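Local coordinates for interferon-activable protein 202 (Mus musculus, PDB 4L5R), which binds double-stranded DNA non-specifically and dampens innate immune signalling by preventing activation of the AIM2 inflammasome, probably by sequestering cytoplasmic DNA, at residues P16-V21 with Q95-P100; Q66-S71 with A86-A91. All coordinates share one frame; numbering follows the deposited sequence.

Contact 1: residues P16-V21 with Q95-P100; sequences PMTVMV and QMFEVP. Unlike the reference sequence in segment 95-100: M96 (reference Ile), F97 (reference Ile).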
loop_
_atom_site.group_PDB
_atom_site.type_symbol
_atom_site.label_atom_id
_atom_site.label_comp_id
_atom_site.label_asym_id
_atom_site.label_seq_id
_atom_site.Cartn_x
_atom_site.Cartn_y
_atom_site.Cartn_z
ATOM N N PRO A 16 9.003 18.778 -8.328
ATOM C CA PRO A 16 8.395 17.755 -9.186
ATOM C C PRO A 16 9.221 16.471 -9.294
ATOM O O PRO A 16 10.446 16.502 -9.393
ATOM C CB PRO A 16 8.288 18.445 -10.554
ATOM C CG PRO A 16 9.116 19.684 -10.459
ATOM C CD PRO A 16 9.172 20.068 -9.025
ATOM N N MET A 17 8.527 15.341 -9.254
ATOM C CA MET A 17 9.133 14.049 -9.522
ATOM C C MET A 17 8.294 13.287 -10.542
ATOM O O MET A 17 7.072 13.138 -10.377
ATOM C CB MET A 17 9.251 13.212 -8.239
ATOM C CG MET A 17 9.973 11.896 -8.477
ATOM S SD MET A 17 10.312 10.937 -6.972
ATOM C CE MET A 17 8.671 10.581 -6.388
ATOM N N THR A 18 8.949 12.781 -11.581
ATOM C CA THR A 18 8.249 11.984 -12.583
ATOM C C THR A 18 8.333 10.490 -12.259
ATOM O O THR A 18 9.417 9.961 -12.020
ATOM C CB THR A 18 8.811 12.248 -13.976
ATOM O OG1 THR A 18 8.567 13.615 -14.318
ATOM C CG2 THR A 18 8.135 11.365 -15.011
ATOM N N VAL A 19 7.185 9.822 -12.250
ATOM C CA VAL A 19 7.130 8.383 -11.981
ATOM C C VAL A 19 6.332 7.635 -13.051
ATOM O O VAL A 19 5.503 8.219 -13.763
ATOM C CB VAL A 19 6.502 8.087 -10.600
ATOM C CG1 VAL A 19 7.233 8.862 -9.501
ATOM C CG2 VAL A 19 4.999 8.406 -10.596
ATOM N N MET A 20 6.567 6.334 -13.156
ATOM C CA MET A 20 5.748 5.514 -14.024
ATOM C C MET A 20 4.790 4.723 -13.147
ATOM O O MET A 20 5.207 4.083 -12.191
ATOM C CB MET A 20 6.589 4.556 -14.872
ATOM C CG MET A 20 5.721 3.761 -15.848
ATOM S SD MET A 20 6.585 2.508 -16.812
ATOM C CE MET A 20 6.987 1.306 -15.564
ATOM N N VAL A 21 3.506 4.778 -13.460
ATOM C CA VAL A 21 2.539 4.031 -12.673
ATOM C C VAL A 21 2.625 2.534 -12.969
ATOM O O VAL A 21 2.605 2.113 -14.130
ATOM C CB VAL A 21 1.114 4.523 -12.933
ATOM C CG1 VAL A 21 0.117 3.697 -12.110
ATOM C CG2 VAL A 21 1.016 6.025 -12.611
ATOM N N GLN A 95 10.821 13.881 -20.216
ATOM C CA GLN A 95 10.895 13.576 -18.787
ATOM C C GLN A 95 10.751 12.082 -18.535
ATOM O O GLN A 95 10.787 11.637 -17.394
ATOM C CB GLN A 95 9.803 14.314 -18.009
ATOM C CG GLN A 95 10.070 15.791 -17.760
ATOM C CD GLN A 95 8.848 16.506 -17.202
ATOM O OE1 GLN A 95 7.707 16.120 -17.476
ATOM N NE2 GLN A 95 9.081 17.546 -16.409
ATOM N N MET A 96 10.569 11.315 -19.603
ATOM C CA MET A 96 10.360 9.883 -19.472
ATOM C C MET A 96 11.682 9.133 -19.436
ATOM O O MET A 96 12.726 9.665 -19.820
ATOM C CB MET A 96 9.480 9.365 -20.608
ATOM C CG MET A 96 8.043 9.848 -20.525
ATOM S SD MET A 96 7.087 9.323 -21.950
ATOM C CE MET A 96 5.500 10.078 -21.579
ATOM N N PHE A 97 11.628 7.895 -18.967
ATOM C CA PHE A 97 12.826 7.097 -18.778
ATOM C C PHE A 97 12.437 5.633 -18.794
ATOM O O PHE A 97 11.257 5.291 -18.720
ATOM C CB PHE A 97 13.473 7.438 -17.434
ATOM C CG PHE A 97 12.496 7.482 -16.291
ATOM C CD1 PHE A 97 12.175 6.330 -15.585
ATOM C CD2 PHE A 97 11.879 8.674 -15.935
ATOM C CE1 PHE A 97 11.269 6.368 -14.544
ATOM C CE2 PHE A 97 10.976 8.720 -14.889
ATOM C CZ PHE A 97 10.667 7.566 -14.195
ATOM N N GLU A 98 13.436 4.768 -18.892
ATOM C CA GLU A 98 13.203 3.339 -18.825
ATOM C C GLU A 98 13.362 2.903 -17.377
ATOM O O GLU A 98 14.355 3.238 -16.732
ATOM C CB GLU A 98 14.203 2.613 -19.721
ATOM C CG GLU A 98 14.111 1.102 -19.690
ATOM C CD GLU A 98 15.111 0.454 -20.632
ATOM O OE1 GLU A 98 15.201 0.901 -21.798
ATOM O OE2 GLU A 98 15.813 -0.490 -20.205
ATOM N N VAL A 99 12.371 2.189 -16.852
ATOM C CA VAL A 99 12.469 1.648 -15.503
ATOM C C VAL A 99 13.191 0.312 -15.592
ATOM O O VAL A 99 12.734 -0.592 -16.288
ATOM C CB VAL A 99 11.085 1.407 -14.860
ATOM C CG1 VAL A 99 11.249 0.821 -13.474
ATOM C CG2 VAL A 99 10.273 2.698 -14.791
ATOM N N PRO A 100 14.325 0.185 -14.894
ATOM C CA PRO A 100 15.111 -1.051 -14.956
ATOM C C PRO A 100 14.278 -2.268 -14.557
ATOM O O PRO A 100 13.382 -2.160 -13.719
ATOM C CB PRO A 100 16.225 -0.804 -13.937
ATOM C CG PRO A 100 16.361 0.678 -13.894
ATOM C CD PRO A 100 14.971 1.208 -14.054
#
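F97 meets T18 with the rim of its ring, not with a flat side. The ring points its CE2 and CZ corner at the main-chain carbonyl of the threonine, CE2 lying 3.5 Å from T18 O, and that oxygen sits close to the ring plane. The aromatic C-H edge, slightly positive, thus faces a carbonyl oxygen, which is likely to be mildly favourable. The F97 side chain sets CG between the backbone N and the carbonyl carbon (chi1 47°), and this turns the ring back to the strand although its CB does not point there directly. The methyl of T18 lies alongside the same corner, with CG2 3.9 Å from F97 CE2, the two side chains running past each other in opposite directions. The same methyl also touches the backbone oxygen of Q95, CG2 of T18 lying 3.6 Å from Q95 O. Here the irregular segment 95-100 lies along strand 17-30, the first strand of the OB barrel, in the first HIN-200 domain of the protein, and ends at the N-cap of helix 101-108. The T18 and Q95 side chains cross at about a right angle, OG1 of T18 standing 4.0 Å from Q95 CB, but the hydrogen bond of this hydroxyl is to OG1 of T69, while Q95 OE1 takes the backbone N-H of A92. An alanine at T18 would probably leave the T69 hydroxyl without this mate and open a gap beside F97 CE2. Further along, M20 extends and then bends at its thioether (chi3 69°), bringing CE to 3.7 Å from V99 CG2. Both of these side chains also rest on I104 of the helix.

Contact 2: residues Q66-S71 with A86-A91; sequences QFITIS and ATVSEA. Unlike the reference sequence in segment 66-71: Q66 (reference Lys).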
loop_
_atom_site.group_PDB
_atom_site.type_symbol
_atom_site.label_atom_id
_atom_site.label_comp_id
_atom_site.label_asym_id
_atom_site.label_seq_id
_atom_site.Cartn_x
_atom_site.Cartn_y
_atom_site.Cartn_z
ATOM N N GLN A 66 1.646 4.420 -17.509
ATOM C CA GLN A 66 1.693 5.835 -17.865
ATOM C C GLN A 66 2.669 6.609 -16.972
ATOM O O GLN A 66 2.879 6.271 -15.809
ATOM C CB GLN A 66 0.294 6.454 -17.802
ATOM C CG GLN A 66 -0.718 5.747 -18.692
ATOM C CD GLN A 66 -0.206 5.527 -20.106
ATOM O OE1 GLN A 66 0.187 6.474 -20.794
ATOM N NE2 GLN A 66 -0.205 4.271 -20.547
ATOM N N PHE A 67 3.270 7.650 -17.526
ATOM C CA PHE A 67 4.199 8.482 -16.777
ATOM C C PHE A 67 3.512 9.751 -16.311
ATOM O O PHE A 67 2.898 10.469 -17.110
ATOM C CB PHE A 67 5.418 8.853 -17.635
ATOM C CG PHE A 67 6.395 7.725 -17.825
ATOM C CD1 PHE A 67 6.150 6.728 -18.756
ATOM C CD2 PHE A 67 7.560 7.662 -17.072
ATOM C CE1 PHE A 67 7.052 5.691 -18.940
ATOM C CE2 PHE A 67 8.468 6.621 -17.248
ATOM C CZ PHE A 67 8.208 5.633 -18.180
ATOM N N ILE A 68 3.640 10.042 -15.025
ATOM C CA ILE A 68 3.038 11.229 -14.444
ATOM C C ILE A 68 4.059 11.979 -13.608
ATOM O O ILE A 68 5.025 11.398 -13.101
ATOM C CB ILE A 68 1.798 10.890 -13.593
ATOM C CG1 ILE A 68 2.159 9.922 -12.454
ATOM C CG2 ILE A 68 0.695 10.298 -14.475
ATOM C CD1 ILE A 68 0.984 9.637 -11.493
ATOM N N THR A 69 3.855 13.283 -13.488
ATOM C CA THR A 69 4.776 14.137 -12.755
ATOM C C THR A 69 4.051 14.697 -11.547
ATOM O O THR A 69 3.006 15.348 -11.678
ATOM C CB THR A 69 5.295 15.286 -13.631
ATOM O OG1 THR A 69 6.063 14.750 -14.714
ATOM C CG2 THR A 69 6.175 16.221 -12.819
ATOM N N ILE A 70 4.605 14.440 -10.369
ATOM C CA ILE A 70 3.936 14.782 -9.126
ATOM C C ILE A 70 4.741 15.801 -8.339
ATOM O O ILE A 70 5.971 15.700 -8.251
ATOM C CB ILE A 70 3.746 13.528 -8.245
ATOM C CG1 ILE A 70 2.973 12.449 -9.010
ATOM C CG2 ILE A 70 3.014 13.894 -6.968
ATOM C CD1 ILE A 70 2.960 11.091 -8.311
ATOM N N SER A 71 4.046 16.779 -7.764
ATOM C CA SER A 71 4.688 17.766 -6.909
ATOM C C SER A 71 3.751 18.161 -5.775
ATOM O O SER A 71 2.526 18.011 -5.886
ATOM C CB SER A 71 5.081 19.006 -7.727
ATOM O OG SER A 71 3.959 19.531 -8.405
ATOM N N ALA A 86 -1.517 18.313 -3.796
ATOM C CA ALA A 86 -0.550 17.979 -4.846
ATOM C C ALA A 86 -0.980 18.392 -6.266
ATOM O O ALA A 86 -2.166 18.589 -6.554
ATOM C CB ALA A 86 -0.213 16.486 -4.800
ATOM N N THR A 87 0.007 18.548 -7.142
ATOM C CA THR A 87 -0.240 18.669 -8.567
ATOM C C THR A 87 0.217 17.404 -9.279
ATOM O O THR A 87 1.334 16.918 -9.049
ATOM C CB THR A 87 0.513 19.866 -9.168
ATOM O OG1 THR A 87 0.047 21.075 -8.556
ATOM C CG2 THR A 87 0.280 19.933 -10.662
ATOM N N VAL A 88 -0.637 16.880 -10.151
ATOM C CA VAL A 88 -0.290 15.704 -10.941
ATOM C C VAL A 88 -0.555 15.993 -12.407
ATOM O O VAL A 88 -1.690 16.287 -12.783
ATOM C CB VAL A 88 -1.102 14.461 -10.503
ATOM C CG1 VAL A 88 -0.687 13.236 -11.314
ATOM C CG2 VAL A 88 -0.922 14.210 -9.013
ATOM N N SER A 89 0.496 15.940 -13.224
ATOM C CA SER A 89 0.390 16.196 -14.661
ATOM C C SER A 89 0.835 14.967 -15.436
ATOM O O SER A 89 1.587 14.141 -14.922
ATOM C CB SER A 89 1.290 17.367 -15.072
ATOM O OG SER A 89 1.007 18.535 -14.322
ATOM N N GLU A 90 0.381 14.851 -16.677
ATOM C CA GLU A 90 0.952 13.870 -17.587
ATOM C C GLU A 90 2.367 14.315 -17.936
ATOM O O GLU A 90 2.618 15.497 -18.199
ATOM C CB GLU A 90 0.100 13.730 -18.844
ATOM C CG GLU A 90 0.798 13.070 -20.022
ATOM C CD GLU A 90 0.128 13.415 -21.347
ATOM O OE1 GLU A 90 -0.932 14.075 -21.317
ATOM O OE2 GLU A 90 0.661 13.038 -22.414
ATOM N N ALA A 91 3.294 13.363 -17.924
ATOM C CA ALA A 91 4.709 13.668 -18.107
ATOM C C ALA A 91 5.039 14.036 -19.544
ATOM O O ALA A 91 4.515 13.448 -20.488
ATOM C CB ALA A 91 5.573 12.498 -17.645
#
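The F67 ring lies between M20 on one face and M96 on the other, its edge turned to the face of F97; of this side chain, CB alone reaches A91, at 3.6 Å from A91 CB. The flat peptide groups carry the rest. The N-H of A91 reaches F67 O at 3.0 Å from above the carbonyl plane, 41° out of it, as the chain leaves the strand. Regular antiparallel pairing follows: T69 and S89 exchange two bonds, with T69 N 2.8 Å from S89 O, and S71 and T87 exchange two more. Between these pairs, CA of I70 and of V88 approach the opposing oxygens T87 O and T69 O in CA-H...O contacts.

On one face of this ladder the apolar branches gather. I68 and V88 cross obliquely, I68 CD1 lying 4.0 Å from V88 CG1, and V88 turns its CG2 to I70 CG1. On the other face are T69, S89, S71 and T87. There the T69 hydroxyl, hydrogen-bonded to the hydroxyl of T18, lies with OG1 3.7 Å from A91 CB, and S71, with OG swung between the backbone N and the carbonyl carbon (chi1 55°), rests OG 3.5 Å from T87 CB. Such a ladder places strand 87-90, which follows the five barrel strands of the OB fold, antiparallel on strand 67-76.

In the fold
The two contacts share one side of the OB barrel and differ in depth and chemistry. Contact 1 is a surface contact of apolar side-chain packing and of side chains against backbone oxygens, without direct hydrogen bonds between its segments; contact 2 is partly buried and rests on a ladder of backbone bonds. Their strands 17-30 and 67-76 are neighbours in the sheet, joined by bonds such as M17 N to I70 O at 2.8 Å. In its main-chain hydrogen bonds strand 67-76 alternates: I68 and I70 pair with V19 and M17, T69 and S71 with S89 and T87. After the added strand, residues 95-100 run alongside strand 17-30 on the way to helix 101-108.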